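Long-range contacts in 2'-deoxycytidine 5'-triphosphate deaminase (PDB 2R9Q), which probably catalyses the hydrolytic deamination of dCTP to dUTP, releasing ammonia, as a member of the dUTPase superfamily: residues A203-K209 / L326-V332; K222-V228 / V238-W242; I254-D258 / E316-H320. Residues are numbered along the deposited sequence.

Contact 1. Residues A203-K209 / L326-V332; sequences ALSIDLK and LEHGQIV
His328, Ile206 and Leu208 bury the most surface here. His328 is the second residue of a type II beta turn running from Glu327 to Gln330. The third position, Gly329, has the positive phi (79°) of that turn. With chi1 t and chi2 near 90°, the His328 ring reaches Leu208, whose N donates to His328 ND1 (2.9 Å). Lys209 CD lies over one ring face, a CH-pi contact 3.4 Å from the centroid; Ile206 O lies over the opposite face. Strand 202-205, to which 203-205 belongs, pairs antiparallel with strand 331-339 in the dUTPase-like C-terminal domain. Ser205 and Ile331 form a non-hydrogen-bonded pair (CA-CA 4.1 Å). Val332 N donates to Leu204 O (2.8 Å), Ile206 N to Gln330 O (2.9 Å) and Gly329 N to Ile206 O (2.9 Å). Ile206 CG2 and Leu208 CD2 each pack 4.0 Å from Leu326 CG. Asp207 OD1 accepts from Lys209 N (3.1 Å) in an Asx turn, and its carboxylate also forms a salt bridge with Arg312.

Contact 2. Residues K222-V228 / V238-W242; sequences KHHTAVV and VLDFW
Two loop segments meet through one direct backbone hydrogen bond, a lysine and a water. Lys222 N donates to Phe241 O (2.8 Å), with the two residues' CA atoms 5.2 Å apart. The Lys222 side chain is extended (m, t, t, t). Its NZ donates to Leu239 O at 2.6 Å. Water 1 accepts from Ala226 N (3.0 Å) and donates to Asp240 O (2.7 Å). Three consecutive carbonyls, of residues 239 to 241, thus accept from lysine NZ, water and backbone NH. Val238 O takes Phe241 N (3.2 Å) and Trp242 N (3.0 Å). In the dUTPase-like C-terminal domain, the loops join the adjacent antiparallel strands 216-221 and 242-246 through the short strand 228-229. The positive phi of His224 (54°, psi 36°) turns the first loop. Phe241 CA-to-CB points away, but chi1 m (-67°) brings its ring back to 225-228. Thr225 OG1 donates to Ala226 O (2.7 Å). Both oxygens lie at the edge of the Phe241 ring, 3.5 Å (Thr225 OG1) and 3.4 Å (Ala226 O) from Phe241 CE1. Val228 CG2 packs 3.4 Å from Phe241 CE1. His224 O accepts from Arg55 of the fourth subunit, and Trp242 NE1 makes a weak hydrogen bond to Arg118 O.

Contact 3. Residues I254-D258 / E316-H320; sequences ILDPD and EVRSH
Ser319 projects its side chain onto the backbone of Leu255 to Pro257. Its chi1 is p, and OG donates to Leu255 O (2.9 Å). Ser319 OG also touches Pro257 CA at 3.0 Å. The closest CA pair is Pro257 and Ser319, 4.7 Å apart. No direct backbone hydrogen bond joins the segments; waters fill the gap. Water 2 accepts from Ser319 N (2.7 Å) and donates to Asp256 O (2.6 Å). Water 3 donates to Pro257 O (2.7 Å) and Ser319 O (2.5 Å), and accepts weakly from Arg318 NH2 (3.2 Å). The Arg318 guanidinium has its main partner in Asp120, through a salt bridge at NH1. Leu255 (m, t) packs its CD1 3.5 Å from Val317 CG1. Asp256 OD1 accepts from Asp258 N (2.9 Å), which turns the chain after strand 252-255. The arrangement is an Asx turn set against the end of strand 311-319, joining two separate antiparallel sheets of the dUTPase-like C-terminal domain.

Overall arrangement
All three contacts lie in the C-terminal dUTPase-like family region. Contacts 2 and 3 follow in series inside the loop closed by contact 1. Contacts 1 and 3 touch, with centres 14 Å apart. Leu326 CB packs 4.0 Å from Leu255 CD1, and strands 324-327 and 252-255 pair in a two-stranded sheet. Contact 2 is remote from contact 1, with centres 26 Å and nearest atoms about 15 Å apart. It comes nearer contact 3 without touching: centres 18 Å, nearest atoms about 4 Å. Between subunits, contacts 2 and 3 meet through a weak hydrogen bond between Asp256 and His224 of the third subunit. The bound peptide packs on Val238 and Trp242 of contact 2.

Contact 1. Residues A203-K209 / L326-V332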
loop_
_atom_site.group_PDB
_atom_site.type_symbol
_atom_site.label_atom_id
_atom_site.label_comp_id
_atom_site.label_asym_id
_atom_site.label_seq_id
_atom_site.Cartn_x
_atom_site.Cartn_y
_atom_site.Cartn_z
ATOM N N ALA B 203 10.558 -5.548 33.091
ATOM C CA ALA B 203 9.751 -5.872 31.917
ATOM C C ALA B 203 8.431 -5.104 31.898
ATOM O O ALA B 203 7.793 -4.893 32.924
ATOM C CB ALA B 203 9.505 -7.392 31.808
ATOM N N LEU B 204 8.051 -4.658 30.715
ATOM C CA LEU B 204 6.833 -3.897 30.533
ATOM C C LEU B 204 5.839 -4.710 29.709
ATOM O O LEU B 204 6.173 -5.255 28.665
ATOM C CB LEU B 204 7.140 -2.529 29.900
ATOM C CG LEU B 204 7.941 -1.547 30.801
ATOM C CD1 LEU B 204 8.537 -0.401 30.035
ATOM C CD2 LEU B 204 7.142 -1.020 31.951
ATOM N N SER B 205 4.614 -4.798 30.198
ATOM C CA SER B 205 3.581 -5.548 29.525
ATOM C C SER B 205 2.433 -4.619 29.119
ATOM O O SER B 205 2.295 -3.528 29.643
ATOM C CB SER B 205 3.092 -6.706 30.407
ATOM O OG SER B 205 2.564 -6.223 31.614
ATOM N N ILE B 206 1.626 -5.083 28.166
ATOM C CA ILE B 206 0.617 -4.244 27.540
ATOM C C ILE B 206 -0.735 -4.324 28.247
ATOM O O ILE B 206 -1.200 -5.397 28.572
ATOM C CB ILE B 206 0.493 -4.541 25.993
ATOM C CG1 ILE B 206 -0.020 -3.303 25.257
ATOM C CG2 ILE B 206 -0.339 -5.770 25.718
ATOM C CD1 ILE B 206 1.086 -2.274 25.004
ATOM N N ASP B 207 -1.350 -3.169 28.476
ATOM C CA ASP B 207 -2.674 -3.094 29.050
ATOM C C ASP B 207 -3.715 -2.912 27.962
ATOM O O ASP B 207 -3.834 -1.832 27.381
ATOM C CB ASP B 207 -2.769 -1.930 30.012
ATOM C CG ASP B 207 -3.958 -2.040 30.945
ATOM O OD1 ASP B 207 -5.051 -2.530 30.540
ATOM O OD2 ASP B 207 -3.780 -1.639 32.113
ATOM N N LEU B 208 -4.487 -3.961 27.728
ATOM C CA LEU B 208 -5.537 -3.980 26.723
ATOM C C LEU B 208 -6.959 -4.110 27.349
ATOM O O LEU B 208 -7.933 -4.353 26.654
ATOM C CB LEU B 208 -5.238 -5.128 25.740
ATOM C CG LEU B 208 -4.606 -4.834 24.384
ATOM C CD1 LEU B 208 -3.922 -3.488 24.333
ATOM C CD2 LEU B 208 -3.654 -5.971 23.974
ATOM N N LYS B 209 -7.056 -3.919 28.661
ATOM C CA LYS B 209 -8.336 -4.063 29.381
ATOM C C LYS B 209 -9.214 -2.818 29.238
ATOM O O LYS B 209 -10.441 -2.931 29.135
ATOM C CB LYS B 209 -8.129 -4.435 30.854
ATOM C CG LYS B 209 -8.740 -5.780 31.258
ATOM C CD LYS B 209 -7.852 -6.974 30.926
ATOM C CE LYS B 209 -8.424 -8.286 31.444
ATOM N NZ LYS B 209 -9.710 -8.678 30.764
ATOM N N LEU B 326 -2.304 -9.084 19.473
ATOM C CA LEU B 326 -1.619 -8.712 20.680
ATOM C C LEU B 326 -2.595 -8.867 21.832
ATOM O O LEU B 326 -3.719 -8.404 21.771
ATOM C CB LEU B 326 -1.082 -7.276 20.600
ATOM C CG LEU B 326 -0.320 -6.695 21.806
ATOM C CD1 LEU B 326 1.030 -7.357 22.086
ATOM C CD2 LEU B 326 -0.169 -5.175 21.606
ATOM N N GLU B 327 -2.137 -9.522 22.882
ATOM C CA GLU B 327 -3.002 -9.868 24.009
ATOM C C GLU B 327 -2.511 -9.152 25.262
ATOM O O GLU B 327 -1.294 -8.955 25.435
ATOM C CB GLU B 327 -3.043 -11.405 24.217
ATOM C CG GLU B 327 -3.679 -12.166 23.061
ATOM C CD GLU B 327 -3.511 -13.673 23.177
ATOM O OE1 GLU B 327 -4.149 -14.251 24.103
ATOM O OE2 GLU B 327 -2.745 -14.278 22.347
ATOM N N HIS B 328 -3.478 -8.746 26.089
ATOM C CA HIS B 328 -3.251 -8.139 27.407
ATOM C C HIS B 328 -2.250 -8.944 28.265
ATOM O O HIS B 328 -2.269 -10.177 28.267
ATOM C CB HIS B 328 -4.592 -8.029 28.139
ATOM C CG HIS B 328 -4.498 -7.428 29.514
ATOM N ND1 HIS B 328 -4.585 -6.071 29.744
ATOM C CD2 HIS B 328 -4.321 -8.002 30.725
ATOM C CE1 HIS B 328 -4.473 -5.834 31.040
ATOM N NE2 HIS B 328 -4.308 -6.992 31.655
ATOM N N GLY B 329 -1.375 -8.243 28.978
ATOM C CA GLY B 329 -0.304 -8.887 29.738
ATOM C C GLY B 329 0.890 -9.329 28.918
ATOM O O GLY B 329 1.898 -9.697 29.470
ATOM N N GLN B 330 0.796 -9.282 27.597
ATOM C CA GLN B 330 1.942 -9.600 26.747
ATOM C C GLN B 330 3.097 -8.643 27.040
ATOM O O GLN B 330 2.914 -7.413 27.022
ATOM C CB GLN B 330 1.536 -9.501 25.294
ATOM C CG GLN B 330 2.660 -9.536 24.269
ATOM C CD GLN B 330 3.329 -10.871 24.170
ATOM O OE1 GLN B 330 2.681 -11.876 23.947
ATOM N NE2 GLN B 330 4.644 -10.883 24.297
ATOM N N ILE B 331 4.283 -9.216 27.285
ATOM C CA ILE B 331 5.518 -8.429 27.401
ATOM C C ILE B 331 5.986 -7.812 26.075
ATOM O O ILE B 331 6.092 -8.499 25.061
ATOM C CB ILE B 331 6.680 -9.234 28.023
ATOM C CG1 ILE B 331 6.319 -9.631 29.467
ATOM C CG2 ILE B 331 7.987 -8.415 27.983
ATOM C CD1 ILE B 331 7.202 -10.727 30.052
ATOM N N VAL B 332 6.266 -6.505 26.110
ATOM C CA VAL B 332 6.547 -5.719 24.898
ATOM C C VAL B 332 7.875 -4.959 24.911
ATOM O O VAL B 332 8.396 -4.559 23.866
ATOM C CB VAL B 332 5.373 -4.756 24.557
ATOM C CG1 VAL B 332 4.062 -5.554 24.419
ATOM C CG2 VAL B 332 5.262 -3.597 25.582
#

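Contact 2. Residues K222-V228 / V238-W242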
loop_
_atom_site.group_PDB
_atom_site.type_symbol
_atom_site.label_atom_id
_atom_site.label_comp_id
_atom_site.label_asym_id
_atom_site.label_seq_id
_atom_site.Cartn_x
_atom_site.Cartn_y
_atom_site.Cartn_z
ATOM N N LYS B 222 -4.341 8.141 11.738
ATOM C CA LYS B 222 -5.190 8.310 10.558
ATOM C C LYS B 222 -4.364 8.640 9.289
ATOM O O LYS B 222 -3.181 8.959 9.371
ATOM C CB LYS B 222 -6.228 9.396 10.802
ATOM C CG LYS B 222 -7.302 9.065 11.813
ATOM C CD LYS B 222 -8.335 10.205 11.896
ATOM C CE LYS B 222 -9.630 9.761 12.604
ATOM N NZ LYS B 222 -10.724 10.806 12.578
ATOM N N HIS B 223 -4.997 8.550 8.117
ATOM C CA HIS B 223 -4.307 8.783 6.841
ATOM C C HIS B 223 -4.857 10.003 6.104
ATOM O O HIS B 223 -5.922 10.487 6.372
ATOM C CB HIS B 223 -4.356 7.532 5.997
ATOM C CG HIS B 223 -3.783 6.331 6.682
ATOM N ND1 HIS B 223 -4.555 5.267 7.096
ATOM C CD2 HIS B 223 -2.513 6.042 7.057
ATOM C CE1 HIS B 223 -3.784 4.368 7.682
ATOM N NE2 HIS B 223 -2.539 4.815 7.671
ATOM N N HIS B 224 -4.094 10.567 5.215
ATOM C CA HIS B 224 -4.557 11.806 4.528
ATOM C C HIS B 224 -4.982 12.971 5.456
ATOM O O HIS B 224 -5.888 13.773 5.124
ATOM C CB HIS B 224 -5.641 11.462 3.509
ATOM C CG HIS B 224 -5.193 10.455 2.498
ATOM N ND1 HIS B 224 -4.416 10.789 1.408
ATOM C CD2 HIS B 224 -5.363 9.116 2.445
ATOM C CE1 HIS B 224 -4.157 9.700 0.704
ATOM N NE2 HIS B 224 -4.725 8.670 1.308
ATOM N N THR B 225 -4.256 13.089 6.566
ATOM C CA THR B 225 -4.483 14.115 7.533
ATOM C C THR B 225 -3.936 15.422 6.997
ATOM O O THR B 225 -3.293 15.461 5.966
ATOM C CB THR B 225 -3.810 13.767 8.929
ATOM O OG1 THR B 225 -2.376 13.787 8.816
ATOM C CG2 THR B 225 -4.288 12.394 9.516
ATOM N N ALA B 226 -4.222 16.502 7.708
ATOM C CA ALA B 226 -3.493 17.757 7.560
ATOM C C ALA B 226 -2.041 17.516 7.990
ATOM O O ALA B 226 -1.688 16.423 8.466
ATOM C CB ALA B 226 -4.174 18.880 8.397
ATOM N N VAL B 227 -1.190 18.525 7.793
ATOM C CA VAL B 227 0.219 18.433 8.136
ATOM C C VAL B 227 0.344 18.715 9.630
ATOM O O VAL B 227 -0.405 19.504 10.142
ATOM C CB VAL B 227 1.096 19.397 7.284
ATOM C CG1 VAL B 227 0.926 19.094 5.820
ATOM C CG2 VAL B 227 0.734 20.855 7.574
ATOM N N VAL B 228 1.241 18.031 10.329
ATOM C CA VAL B 228 1.452 18.313 11.723
ATOM C C VAL B 228 2.650 19.207 11.929
ATOM O O VAL B 228 3.743 18.806 11.603
ATOM C CB VAL B 228 1.647 17.053 12.584
ATOM C CG1 VAL B 228 1.867 17.475 14.047
ATOM C CG2 VAL B 228 0.469 16.147 12.464
ATOM N N VAL B 238 -7.223 16.170 18.516
ATOM C CA VAL B 238 -6.951 14.737 18.577
ATOM C C VAL B 238 -7.712 13.911 17.512
ATOM O O VAL B 238 -7.097 13.115 16.806
ATOM C CB VAL B 238 -7.110 14.164 20.015
ATOM C CG1 VAL B 238 -6.060 14.793 20.920
ATOM C CG2 VAL B 238 -8.522 14.394 20.577
ATOM N N LEU B 239 -9.011 14.154 17.362
ATOM C CA LEU B 239 -9.860 13.348 16.481
ATOM C C LEU B 239 -9.643 13.494 14.975
ATOM O O LEU B 239 -10.223 12.730 14.202
ATOM C CB LEU B 239 -11.353 13.593 16.787
ATOM C CG LEU B 239 -12.110 12.634 17.719
ATOM C CD1 LEU B 239 -11.260 11.469 18.316
ATOM C CD2 LEU B 239 -12.794 13.431 18.809
ATOM N N ASP B 240 -8.815 14.423 14.524
ATOM C CA ASP B 240 -8.544 14.422 13.101
ATOM C C ASP B 240 -7.130 13.952 12.709
ATOM O O ASP B 240 -6.728 14.109 11.551
ATOM C CB ASP B 240 -9.043 15.706 12.412
ATOM C CG ASP B 240 -8.406 16.940 12.932
ATOM O OD1 ASP B 240 -7.173 16.893 13.183
ATOM O OD2 ASP B 240 -9.156 17.943 13.062
ATOM N N PHE B 241 -6.443 13.317 13.677
ATOM C CA PHE B 241 -5.176 12.603 13.473
ATOM C C PHE B 241 -5.144 11.177 14.014
ATOM O O PHE B 241 -4.480 10.308 13.460
ATOM C CB PHE B 241 -4.032 13.383 14.106
ATOM C CG PHE B 241 -3.771 14.671 13.431
ATOM C CD1 PHE B 241 -3.087 14.691 12.228
ATOM C CD2 PHE B 241 -4.232 15.873 13.975
ATOM C CE1 PHE B 241 -2.849 15.867 11.576
ATOM C CE2 PHE B 241 -4.011 17.070 13.308
ATOM C CZ PHE B 241 -3.313 17.067 12.108
ATOM N N TRP B 242 -5.842 10.958 15.121
ATOM C CA TRP B 242 -5.822 9.682 15.816
ATOM C C TRP B 242 -7.247 9.162 15.906
ATOM O O TRP B 242 -8.172 9.955 15.981
ATOM C CB TRP B 242 -5.192 9.865 17.187
ATOM C CG TRP B 242 -3.726 10.280 17.181
ATOM C CD1 TRP B 242 -2.643 9.457 17.037
ATOM C CD2 TRP B 242 -3.199 11.605 17.333
ATOM N NE1 TRP B 242 -1.481 10.177 17.083
ATOM C CE2 TRP B 242 -1.787 11.502 17.274
ATOM C CE3 TRP B 242 -3.781 12.875 17.539
ATOM C CZ2 TRP B 242 -0.936 12.632 17.413
ATOM C CZ3 TRP B 242 -2.953 14.006 17.659
ATOM C CH2 TRP B 242 -1.533 13.874 17.592
HETATM O O HOH W 1 -6.407 16.077 9.777
#

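Contact 3. Residues I254-D258 / E316-H320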
loop_
_atom_site.group_PDB
_atom_site.type_symbol
_atom_site.label_atom_id
_atom_site.label_comp_id
_atom_site.label_asym_id
_atom_site.label_seq_id
_atom_site.Cartn_x
_atom_site.Cartn_y
_atom_site.Cartn_z
ATOM N N ILE B 254 -5.843 -6.708 17.237
ATOM C CA ILE B 254 -5.168 -7.099 15.997
ATOM C C ILE B 254 -4.362 -5.910 15.489
ATOM O O ILE B 254 -4.900 -4.868 15.137
ATOM C CB ILE B 254 -6.147 -7.664 14.922
ATOM C CG1 ILE B 254 -6.738 -9.000 15.426
ATOM C CG2 ILE B 254 -5.453 -7.827 13.548
ATOM C CD1 ILE B 254 -7.845 -9.563 14.569
ATOM N N LEU B 255 -3.054 -6.113 15.492
ATOM C CA LEU B 255 -2.081 -5.204 14.947
ATOM C C LEU B 255 -1.884 -5.428 13.435
ATOM O O LEU B 255 -1.213 -6.378 13.033
ATOM C CB LEU B 255 -0.748 -5.398 15.677
ATOM C CG LEU B 255 -0.600 -5.070 17.168
ATOM C CD1 LEU B 255 0.839 -5.372 17.590
ATOM C CD2 LEU B 255 -1.002 -3.627 17.492
ATOM N N ASP B 256 -2.467 -4.523 12.642
ATOM C CA ASP B 256 -2.346 -4.436 11.175
ATOM C C ASP B 256 -0.986 -3.837 10.940
ATOM O O ASP B 256 -0.683 -2.814 11.539
ATOM C CB ASP B 256 -3.506 -3.552 10.588
ATOM C CG ASP B 256 -3.384 -3.225 9.047
ATOM O OD1 ASP B 256 -2.273 -3.224 8.450
ATOM O OD2 ASP B 256 -4.452 -2.942 8.424
ATOM N N PRO B 257 -0.154 -4.482 10.096
ATOM C CA PRO B 257 1.243 -4.043 9.972
ATOM C C PRO B 257 1.427 -2.653 9.320
ATOM O O PRO B 257 2.454 -2.014 9.549
ATOM C CB PRO B 257 1.919 -5.170 9.129
ATOM C CG PRO B 257 0.899 -6.199 8.902
ATOM C CD PRO B 257 -0.447 -5.628 9.210
ATOM N N ASP B 258 0.446 -2.200 8.535
ATOM C CA ASP B 258 0.488 -0.837 7.945
ATOM C C ASP B 258 0.076 0.285 8.927
ATOM O O ASP B 258 0.230 1.448 8.625
ATOM C CB ASP B 258 -0.410 -0.725 6.696
ATOM C CG ASP B 258 -0.128 -1.823 5.638
ATOM O OD1 ASP B 258 -1.133 -2.420 5.139
ATOM O OD2 ASP B 258 1.078 -2.084 5.315
ATOM N N GLU B 316 4.588 2.964 21.487
ATOM C CA GLU B 316 4.211 2.838 20.088
ATOM C C GLU B 316 4.546 1.420 19.617
ATOM O O GLU B 316 5.695 1.026 19.576
ATOM C CB GLU B 316 4.839 3.920 19.184
ATOM C CG GLU B 316 4.419 5.371 19.510
ATOM C CD GLU B 316 5.205 5.941 20.665
ATOM O OE1 GLU B 316 6.442 5.789 20.654
ATOM O OE2 GLU B 316 4.593 6.509 21.597
ATOM N N VAL B 317 3.514 0.675 19.269
ATOM C CA VAL B 317 3.636 -0.705 18.856
ATOM C C VAL B 317 3.207 -0.835 17.397
ATOM O O VAL B 317 2.199 -0.262 16.960
ATOM C CB VAL B 317 2.775 -1.622 19.779
ATOM C CG1 VAL B 317 2.765 -3.043 19.312
ATOM C CG2 VAL B 317 3.196 -1.482 21.222
ATOM N N ARG B 318 4.032 -1.547 16.650
ATOM C CA ARG B 318 3.770 -1.916 15.280
ATOM C C ARG B 318 4.053 -3.409 15.095
ATOM O O ARG B 318 4.989 -3.960 15.667
ATOM C CB ARG B 318 4.674 -1.148 14.324
ATOM C CG ARG B 318 4.376 0.321 14.103
ATOM C CD ARG B 318 5.476 0.889 13.144
ATOM N NE ARG B 318 5.051 1.998 12.286
ATOM C CZ ARG B 318 4.321 1.882 11.168
ATOM N NH1 ARG B 318 4.017 2.974 10.487
ATOM N NH2 ARG B 318 3.877 0.698 10.738
ATOM N N SER B 319 3.217 -4.055 14.293
ATOM C CA SER B 319 3.479 -5.413 13.858
ATOM C C SER B 319 4.300 -5.367 12.581
ATOM O O SER B 319 4.206 -4.427 11.771
ATOM C CB SER B 319 2.194 -6.203 13.620
ATOM O OG SER B 319 1.574 -5.728 12.475
ATOM N N HIS B 320 5.100 -6.417 12.422
ATOM C CA HIS B 320 5.997 -6.541 11.297
ATOM C C HIS B 320 5.623 -7.698 10.382
ATOM O O HIS B 320 5.417 -8.830 10.826
ATOM C CB HIS B 320 7.414 -6.656 11.820
ATOM C CG HIS B 320 7.814 -5.446 12.599
ATOM N ND1 HIS B 320 7.645 -4.172 12.097
ATOM C CD2 HIS B 320 8.301 -5.302 13.858
ATOM C CE1 HIS B 320 8.027 -3.295 13.007
ATOM N NE2 HIS B 320 8.430 -3.950 14.083
HETATM O O HOH W 2 1.121 -2.625 13.432
HETATM O O HOH W 3 4.924 -2.296 10.582
#